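Local coordinates for protein ribonucleotide monophosphatase NagD (Escherichia coli, PDB 2C4N) that probably removes phosphate by hydrolysis from a broad range of ribo- and deoxyribonucleotides, as a magnesium-dependent phosphatase of the HAD superfamily, at residues Q50-R55 against S66-S71; A102-T107 against P111-V116; H128-F133 against A161-I166. All coordinates share one frame; numbering follows the deposited sequence.

Contact 1 (Q50-R55 against S66-S71); sequences QDLANR and SVFYTS
Within the beta-alpha-beta unit of strand 38-42, helix 49-58 and strand 68-70, part of the HAD core, Leu52 and Phe68 illustrate how a helix settles on the edge strand of a sheet through one aliphatic group over one aromatic face. The beta carbon of the leucine does most of the touching: Leu52 CB stands 3.4 Å from the centroid of the Phe68 ring, only 9° off the ring normal, a well-centred CH-pi contact. The branch of the same side chain continues past the rim, bringing Leu52 CD1 to 3.6 Å from Phe68 CD2. That methyl also meets Thr70, two residues further along the strand, with Leu52 CD1 3.7 Å from Thr70 CG2. At the far end of the ring the helix backbone itself comes close, Ala53 N lying 3.5 Å from Phe68 CE1, while the methyl of Ala53 adds a looser contact. Phe68 reaches the helix because its CG stands opposite its own carbonyl carbon (chi1 -64°); its second face receives Val67 CG2 toward the rim. An alanine at Phe68 would remove the ring on which Leu52 CB rests and is likely to leave a gap between helix and strand, with Leu52 freer to turn. One turn after Leu52, Arg55 forms a salt bridge with Asp11, consistent with the role, inferred by similarity, of orienting that probable catalytic aspartate. Thr70 turns its methyl to the helix while its hydroxyl OG1 accepts from Met73 N, capping helix 71-80. Strand 68-70 is the outermost strand at its end of the six-stranded parallel sheet, paired with strand 38-42, and the axis of residues 50-55 runs at 123° to that of strand 68-70.

Contact 2 (A102-T107 against P111-V116); sequences AGFTIT and PDFVIV
Phe104 and Phe113 meet although they come from the starts of two arms of a single broken strand, 105-116, and those arms do not pair with each other: Phe104 sits just ahead of the first, Phe113 opens the second, and the intervening strand 86-90 appears to separate them. Thr105 and Thr107 share backbone hydrogen bonds with Ala87, whereas Asp112 pairs with Lys86, the adjacent residue, and with Arg139; since successive residues of a strand present their backbone polar groups to alternate sides, the two arms fall on either side of strand 86-90. Both rings lie against Ala87 of that strand and against Leu79 of helix 71-80. Two side chains thus meet across an intervening strand. Their geometry is an offset edge-to-face pair, with centroids 5.8 Å apart and ring planes at 67°. Phe104 supplies the edge: its CE2 comes to 3.8 Å from Phe113 CD1, which lies near the plane of the Phe104 ring. The neighbouring edge atom Phe104 CZ is 4.1 Å from Phe113 CE1. Phe113 is brought there with CG opposite the carbonyl carbon (chi1 -55°). Where the chain turns between the arms, the carbonyl of Thr107 rests on the proline, Thr107 O being 3.8 Å from Pro111 CB, and Thr107 OG1 is hydrogen-bonded to Val109 N. Before Phe104, Gly103 ends helix 94-101 as the C-prime residue of a Schellman motif, its positive phi (85°) turning the chain toward the strand. Carrying neither a salt bridge nor a hydrogen bond between its segments, the contact relies on apolar burial and on the weak electrostatic preference of ring C-H groups for a pi face, which probably contributes to the inclined setting of the rings.

Contact 3 (H128-F133 against A161-I166); sequences HKAAYF and AGIEKI
Ala130 offers its methyl to the longer branch of Ile163, with Ala130 CB 3.5 Å from Ile163 CD1 and also close to CG1. The shorter branch of the same isoleucine goes to the next residue of the partner helix: Ile163 CG2, anti to the backbone N, lies 3.9 Å from Ala131 N and so rests on main chain rather than on a side chain. One turn later Ile166 takes up the methyl of Ala131, its CG2 standing 3.6 Å from Ala131 CB. Small residues on one helix facing branched ones on the other permit a close approach, here between helices 124-135 and 156-167, which pack on the four-stranded parallel sheet of the cap domain. The axes of segments 128-133 and 161-166 pass 8.6 Å apart, crossing at -42°, and the two backbones come nearest where Ala131 CA is 4.8 Å from Ile163 CA. Beneath them, Ala130 touches Val114 of strand 105-116, while Ile163 touches Val116 of that strand and Phe140 of strand 139-142. In the crystal assembly a second subunit comes up to the pair, Thr147 of that chain packing on Ile166 and Tyr153 of that chain meeting the His128 ring edge-to-face.

In the fold
The three contacts follow one another in series along the chain and lead from the catalytic core into the cap. Contact 1 belongs to the six-stranded parallel sheet, while contacts 2 and 3 share the four-stranded one. Helix 71-80 connects the two: it starts beside Thr70 of contact 1 and sends Leu79 against the rings of contact 2. The centres of contacts 1 and 2 lie about 23 Å apart, and those of contacts 1 and 3 about 31 Å apart. Contacts 2 and 3, with centres about 16 Å apart, touch directly, Val114 CG2 lying 3.4 Å from Phe133 CB. Only contact 1 borders the active site; the other two build the cap's layers of strand and helix.

Contact 1 (Q50-R55 against S66-S71)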
# COMPACT_ATOMS: atom_id res chain seq x y z
N GLN A 50 -17.27 32.35 -10.43
CA GLN A 50 -17.86 33.52 -9.80
C GLN A 50 -17.75 33.44 -8.31
O GLN A 50 -17.51 34.43 -7.68
CB GLN A 50 -19.31 33.73 -10.26
CG GLN A 50 -19.93 35.06 -9.88
CD GLN A 50 -19.23 36.26 -10.53
OE1 GLN A 50 -19.41 36.54 -11.71
NE2 GLN A 50 -18.43 36.96 -9.75
N ASP A 51 -17.92 32.26 -7.75
CA ASP A 51 -17.79 32.08 -6.30
C ASP A 51 -16.39 32.50 -5.88
O ASP A 51 -16.20 33.19 -4.89
CB ASP A 51 -17.99 30.62 -5.88
CG ASP A 51 -19.42 30.14 -6.03
OD1 ASP A 51 -20.35 30.95 -5.91
OD2 ASP A 51 -19.60 28.92 -6.26
N LEU A 52 -15.40 32.05 -6.65
CA LEU A 52 -14.01 32.35 -6.35
C LEU A 52 -13.73 33.84 -6.49
O LEU A 52 -13.02 34.41 -5.66
CB LEU A 52 -13.09 31.54 -7.26
CG LEU A 52 -13.01 30.06 -6.86
CD1 LEU A 52 -12.38 29.25 -7.98
CD2 LEU A 52 -12.21 29.94 -5.57
N ALA A 53 -14.28 34.47 -7.52
CA ALA A 53 -14.08 35.90 -7.71
C ALA A 53 -14.69 36.67 -6.55
O ALA A 53 -14.12 37.65 -6.07
CB ALA A 53 -14.69 36.35 -9.04
N ASN A 54 -15.86 36.25 -6.12
CA ASN A 54 -16.47 36.86 -4.98
C ASN A 54 -15.68 36.69 -3.68
O ASN A 54 -15.55 37.59 -2.91
CB ASN A 54 -17.89 36.40 -4.80
CG ASN A 54 -18.79 36.85 -5.91
OD1 ASN A 54 -18.40 37.68 -6.68
ND2 ASN A 54 -19.97 36.31 -5.97
N ARG A 55 -15.17 35.49 -3.49
CA ARG A 55 -14.34 35.19 -2.32
C ARG A 55 -13.11 36.10 -2.32
O ARG A 55 -12.74 36.65 -1.28
CB ARG A 55 -13.92 33.72 -2.35
CG ARG A 55 -12.90 33.32 -1.30
CD ARG A 55 -12.45 31.88 -1.53
NE ARG A 55 -11.28 31.51 -0.73
CZ ARG A 55 -10.53 30.44 -0.98
NH1 ARG A 55 -10.84 29.64 -1.99
NH2 ARG A 55 -9.47 30.18 -0.23
N SER A 66 -13.01 34.72 -15.20
CA SER A 66 -12.31 33.94 -16.21
C SER A 66 -10.93 33.39 -15.88
O SER A 66 -10.49 32.44 -16.52
CB SER A 66 -12.20 34.77 -17.49
OG SER A 66 -11.37 35.91 -17.29
N VAL A 67 -10.24 33.98 -14.91
CA VAL A 67 -8.91 33.49 -14.59
C VAL A 67 -8.91 32.22 -13.76
O VAL A 67 -7.92 31.49 -13.76
CB VAL A 67 -8.05 34.56 -13.87
CG1 VAL A 67 -7.89 35.78 -14.75
CG2 VAL A 67 -8.66 34.93 -12.52
N PHE A 68 -10.01 31.93 -13.07
CA PHE A 68 -10.06 30.73 -12.24
C PHE A 68 -10.19 29.41 -12.99
O PHE A 68 -10.89 29.32 -14.00
CB PHE A 68 -11.19 30.83 -11.21
CG PHE A 68 -11.00 31.93 -10.22
CD1 PHE A 68 -11.62 33.17 -10.41
CD2 PHE A 68 -10.14 31.77 -9.14
CE1 PHE A 68 -11.38 34.22 -9.53
CE2 PHE A 68 -9.90 32.81 -8.26
CZ PHE A 68 -10.52 34.04 -8.45
N TYR A 69 -9.50 28.39 -12.49
CA TYR A 69 -9.56 27.06 -13.09
C TYR A 69 -9.52 26.07 -11.93
O TYR A 69 -8.54 25.99 -11.20
CB TYR A 69 -8.37 26.84 -14.03
CG TYR A 69 -8.59 25.72 -15.03
CD1 TYR A 69 -9.71 25.73 -15.86
CD2 TYR A 69 -7.68 24.67 -15.14
CE1 TYR A 69 -9.92 24.71 -16.79
CE2 TYR A 69 -7.88 23.65 -16.07
CZ TYR A 69 -9.00 23.67 -16.89
OH TYR A 69 -9.21 22.66 -17.81
N THR A 70 -10.61 25.33 -11.76
CA THR A 70 -10.70 24.35 -10.68
C THR A 70 -10.64 22.94 -11.24
O THR A 70 -10.72 22.73 -12.45
CB THR A 70 -12.04 24.48 -9.94
OG1 THR A 70 -13.09 23.98 -10.78
CG2 THR A 70 -12.33 25.94 -9.60
N SER A 71 -10.50 21.96 -10.34
CA SER A 71 -10.44 20.57 -10.76
C SER A 71 -11.77 20.14 -11.37
O SER A 71 -11.83 19.14 -12.08
CB SER A 71 -10.09 19.66 -9.57
OG SER A 71 -11.04 19.78 -8.53

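Contact 2 (A102-T107 against P111-V116)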
# COMPACT_ATOMS: atom_id res chain seq x y z
N ALA A 102 -21.02 20.39 -20.54
CA ALA A 102 -20.13 19.60 -21.38
C ALA A 102 -20.95 18.57 -22.17
O ALA A 102 -20.39 17.70 -22.84
CB ALA A 102 -19.09 18.89 -20.53
N GLY A 103 -22.27 18.67 -22.08
CA GLY A 103 -23.15 17.77 -22.81
C GLY A 103 -23.46 16.43 -22.16
O GLY A 103 -23.94 15.52 -22.83
N PHE A 104 -23.21 16.31 -20.86
CA PHE A 104 -23.48 15.06 -20.17
C PHE A 104 -24.89 14.84 -19.66
O PHE A 104 -25.63 15.78 -19.39
CB PHE A 104 -22.54 14.89 -18.97
CG PHE A 104 -21.23 14.25 -19.30
CD1 PHE A 104 -20.22 14.97 -19.92
CD2 PHE A 104 -21.04 12.89 -19.03
CE1 PHE A 104 -19.01 14.35 -20.26
CE2 PHE A 104 -19.83 12.26 -19.37
CZ PHE A 104 -18.82 12.99 -19.98
N THR A 105 -25.23 13.56 -19.54
CA THR A 105 -26.49 13.13 -18.99
C THR A 105 -26.02 12.48 -17.69
O THR A 105 -25.09 11.66 -17.71
CB THR A 105 -27.19 12.07 -19.87
OG1 THR A 105 -27.76 12.71 -21.02
CG2 THR A 105 -28.29 11.36 -19.09
N ILE A 106 -26.61 12.86 -16.57
CA ILE A 106 -26.21 12.29 -15.30
C ILE A 106 -27.25 11.24 -14.96
O ILE A 106 -28.43 11.55 -14.82
CB ILE A 106 -26.11 13.39 -14.22
CG1 ILE A 106 -25.02 14.39 -14.63
CG2 ILE A 106 -25.79 12.78 -12.86
CD1 ILE A 106 -24.72 15.47 -13.62
N THR A 107 -26.81 9.99 -14.84
CA THR A 107 -27.73 8.89 -14.61
C THR A 107 -27.11 7.71 -13.86
O THR A 107 -25.89 7.55 -13.85
CB THR A 107 -28.25 8.34 -15.96
OG1 THR A 107 -29.05 7.18 -15.75
CG2 THR A 107 -27.06 7.97 -16.86
N PRO A 111 -24.25 3.99 -16.93
CA PRO A 111 -23.35 5.13 -17.11
C PRO A 111 -22.03 4.70 -17.73
O PRO A 111 -21.58 3.58 -17.51
CB PRO A 111 -23.17 5.65 -15.68
CG PRO A 111 -23.24 4.37 -14.86
CD PRO A 111 -24.39 3.63 -15.51
N ASP A 112 -21.41 5.59 -18.51
CA ASP A 112 -20.13 5.30 -19.13
C ASP A 112 -19.02 5.60 -18.13
O ASP A 112 -18.00 4.91 -18.09
CB ASP A 112 -19.92 6.17 -20.37
CG ASP A 112 -20.99 5.97 -21.42
OD1 ASP A 112 -21.20 4.82 -21.85
OD2 ASP A 112 -21.63 6.97 -21.82
N PHE A 113 -19.23 6.64 -17.33
CA PHE A 113 -18.27 7.08 -16.32
C PHE A 113 -18.86 7.16 -14.93
O PHE A 113 -20.07 7.33 -14.76
CB PHE A 113 -17.77 8.51 -16.61
CG PHE A 113 -17.18 8.71 -17.96
CD1 PHE A 113 -18.00 8.90 -19.07
CD2 PHE A 113 -15.80 8.74 -18.12
CE1 PHE A 113 -17.45 9.12 -20.32
CE2 PHE A 113 -15.24 8.95 -19.37
CZ PHE A 113 -16.07 9.15 -20.48
N VAL A 114 -17.98 7.06 -13.94
CA VAL A 114 -18.34 7.23 -12.54
C VAL A 114 -17.41 8.39 -12.21
O VAL A 114 -16.19 8.27 -12.33
CB VAL A 114 -17.97 6.02 -11.66
CG1 VAL A 114 -18.00 6.43 -10.18
CG2 VAL A 114 -18.97 4.89 -11.89
N ILE A 115 -17.98 9.53 -11.85
CA ILE A 115 -17.18 10.71 -11.55
C ILE A 115 -17.37 11.11 -10.10
O ILE A 115 -18.49 11.31 -9.64
CB ILE A 115 -17.61 11.89 -12.44
CG1 ILE A 115 -17.57 11.46 -13.91
CG2 ILE A 115 -16.69 13.08 -12.19
CD1 ILE A 115 -18.20 12.47 -14.85
N VAL A 116 -16.26 11.22 -9.38
CA VAL A 116 -16.31 11.59 -7.98
C VAL A 116 -15.65 12.93 -7.73
O VAL A 116 -14.51 13.16 -8.12
CB VAL A 116 -15.61 10.53 -7.08
CG1 VAL A 116 -15.76 10.90 -5.61
CG2 VAL A 116 -16.19 9.14 -7.35

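Contact 3 (H128-F133 against A161-I166)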
# COMPACT_ATOMS: atom_id res chain seq x y z
N HIS A 128 -22.07 2.52 -2.75
CA HIS A 128 -22.53 1.25 -3.30
C HIS A 128 -22.66 1.31 -4.82
O HIS A 128 -22.07 0.50 -5.54
CB HIS A 128 -23.88 0.88 -2.68
CG HIS A 128 -24.53 -0.32 -3.30
ND1 HIS A 128 -25.89 -0.43 -3.46
CD2 HIS A 128 -24.00 -1.47 -3.79
CE1 HIS A 128 -26.18 -1.59 -4.03
NE2 HIS A 128 -25.05 -2.24 -4.23
N LYS A 129 -23.43 2.27 -5.32
CA LYS A 129 -23.63 2.41 -6.76
C LYS A 129 -22.34 2.68 -7.50
O LYS A 129 -22.08 2.06 -8.54
CB LYS A 129 -24.63 3.52 -7.06
CG LYS A 129 -26.05 3.25 -6.59
CD LYS A 129 -26.99 4.29 -7.19
CE LYS A 129 -28.37 4.25 -6.56
NZ LYS A 129 -29.25 5.31 -7.13
N ALA A 130 -21.53 3.59 -6.99
CA ALA A 130 -20.26 3.92 -7.63
C ALA A 130 -19.38 2.68 -7.71
O ALA A 130 -18.79 2.39 -8.74
CB ALA A 130 -19.55 5.03 -6.85
N ALA A 131 -19.31 1.94 -6.61
CA ALA A 131 -18.50 0.73 -6.56
C ALA A 131 -19.02 -0.31 -7.55
O ALA A 131 -18.25 -0.96 -8.25
CB ALA A 131 -18.49 0.15 -5.14
N TYR A 132 -20.34 -0.45 -7.61
CA TYR A 132 -20.98 -1.39 -8.52
C TYR A 132 -20.64 -1.06 -9.98
O TYR A 132 -20.26 -1.94 -10.75
CB TYR A 132 -22.50 -1.35 -8.33
CG TYR A 132 -23.27 -2.16 -9.35
CD1 TYR A 132 -23.38 -3.54 -9.23
CD2 TYR A 132 -23.87 -1.54 -10.44
CE1 TYR A 132 -24.08 -4.30 -10.17
CE2 TYR A 132 -24.58 -2.28 -11.39
CZ TYR A 132 -24.68 -3.66 -11.25
OH TYR A 132 -25.38 -4.39 -12.18
N PHE A 133 -20.78 0.21 -10.36
CA PHE A 133 -20.48 0.62 -11.73
C PHE A 133 -19.00 0.47 -12.08
O PHE A 133 -18.66 -0.00 -13.17
CB PHE A 133 -20.93 2.06 -11.97
CG PHE A 133 -22.42 2.26 -11.91
CD1 PHE A 133 -23.27 1.43 -12.63
CD2 PHE A 133 -22.97 3.27 -11.13
CE1 PHE A 133 -24.65 1.61 -12.59
CE2 PHE A 133 -24.35 3.47 -11.07
CZ PHE A 133 -25.20 2.63 -11.81
N ALA A 161 -12.00 6.45 -1.48
CA ALA A 161 -11.46 5.35 -0.68
C ALA A 161 -12.36 4.11 -0.57
O ALA A 161 -11.92 2.99 -0.83
CB ALA A 161 -11.09 5.86 0.71
N GLY A 162 -13.62 4.32 -0.19
CA GLY A 162 -14.54 3.20 -0.06
C GLY A 162 -14.86 2.55 -1.40
O GLY A 162 -14.97 1.33 -1.50
N ILE A 163 -15.01 3.38 -2.43
CA ILE A 163 -15.30 2.88 -3.77
C ILE A 163 -14.14 2.03 -4.30
O ILE A 163 -14.36 0.98 -4.89
CB ILE A 163 -15.56 4.06 -4.75
CG1 ILE A 163 -16.78 4.86 -4.26
CG2 ILE A 163 -15.78 3.54 -6.16
CD1 ILE A 163 -16.91 6.24 -4.88
N GLU A 164 -12.92 2.49 -4.06
CA GLU A 164 -11.72 1.76 -4.50
C GLU A 164 -11.60 0.43 -3.75
O GLU A 164 -11.28 -0.59 -4.35
CB GLU A 164 -10.46 2.59 -4.22
CG GLU A 164 -10.43 3.95 -4.90
CD GLU A 164 -9.18 4.74 -4.57
OE1 GLU A 164 -8.08 4.36 -5.01
OE2 GLU A 164 -9.29 5.76 -3.85
N LYS A 165 -11.87 0.47 -2.45
CA LYS A 165 -11.78 -0.72 -1.60
C LYS A 165 -12.72 -1.83 -2.07
O LYS A 165 -12.33 -3.00 -2.15
CB LYS A 165 -12.14 -0.34 -0.16
CG LYS A 165 -11.24 -0.96 0.90
CD LYS A 165 -9.81 -0.49 0.72
CE LYS A 165 -9.09 -0.34 2.05
NZ LYS A 165 -7.81 0.41 1.92
N ILE A 166 -13.95 -1.46 -2.39
CA ILE A 166 -14.96 -2.42 -2.84
C ILE A 166 -14.72 -2.91 -4.27
O ILE A 166 -14.79 -4.12 -4.53
CB ILE A 166 -16.38 -1.80 -2.78
CG1 ILE A 166 -16.71 -1.42 -1.33
CG2 ILE A 166 -17.42 -2.79 -3.32
CD1 ILE A 166 -17.99 -0.61 -1.18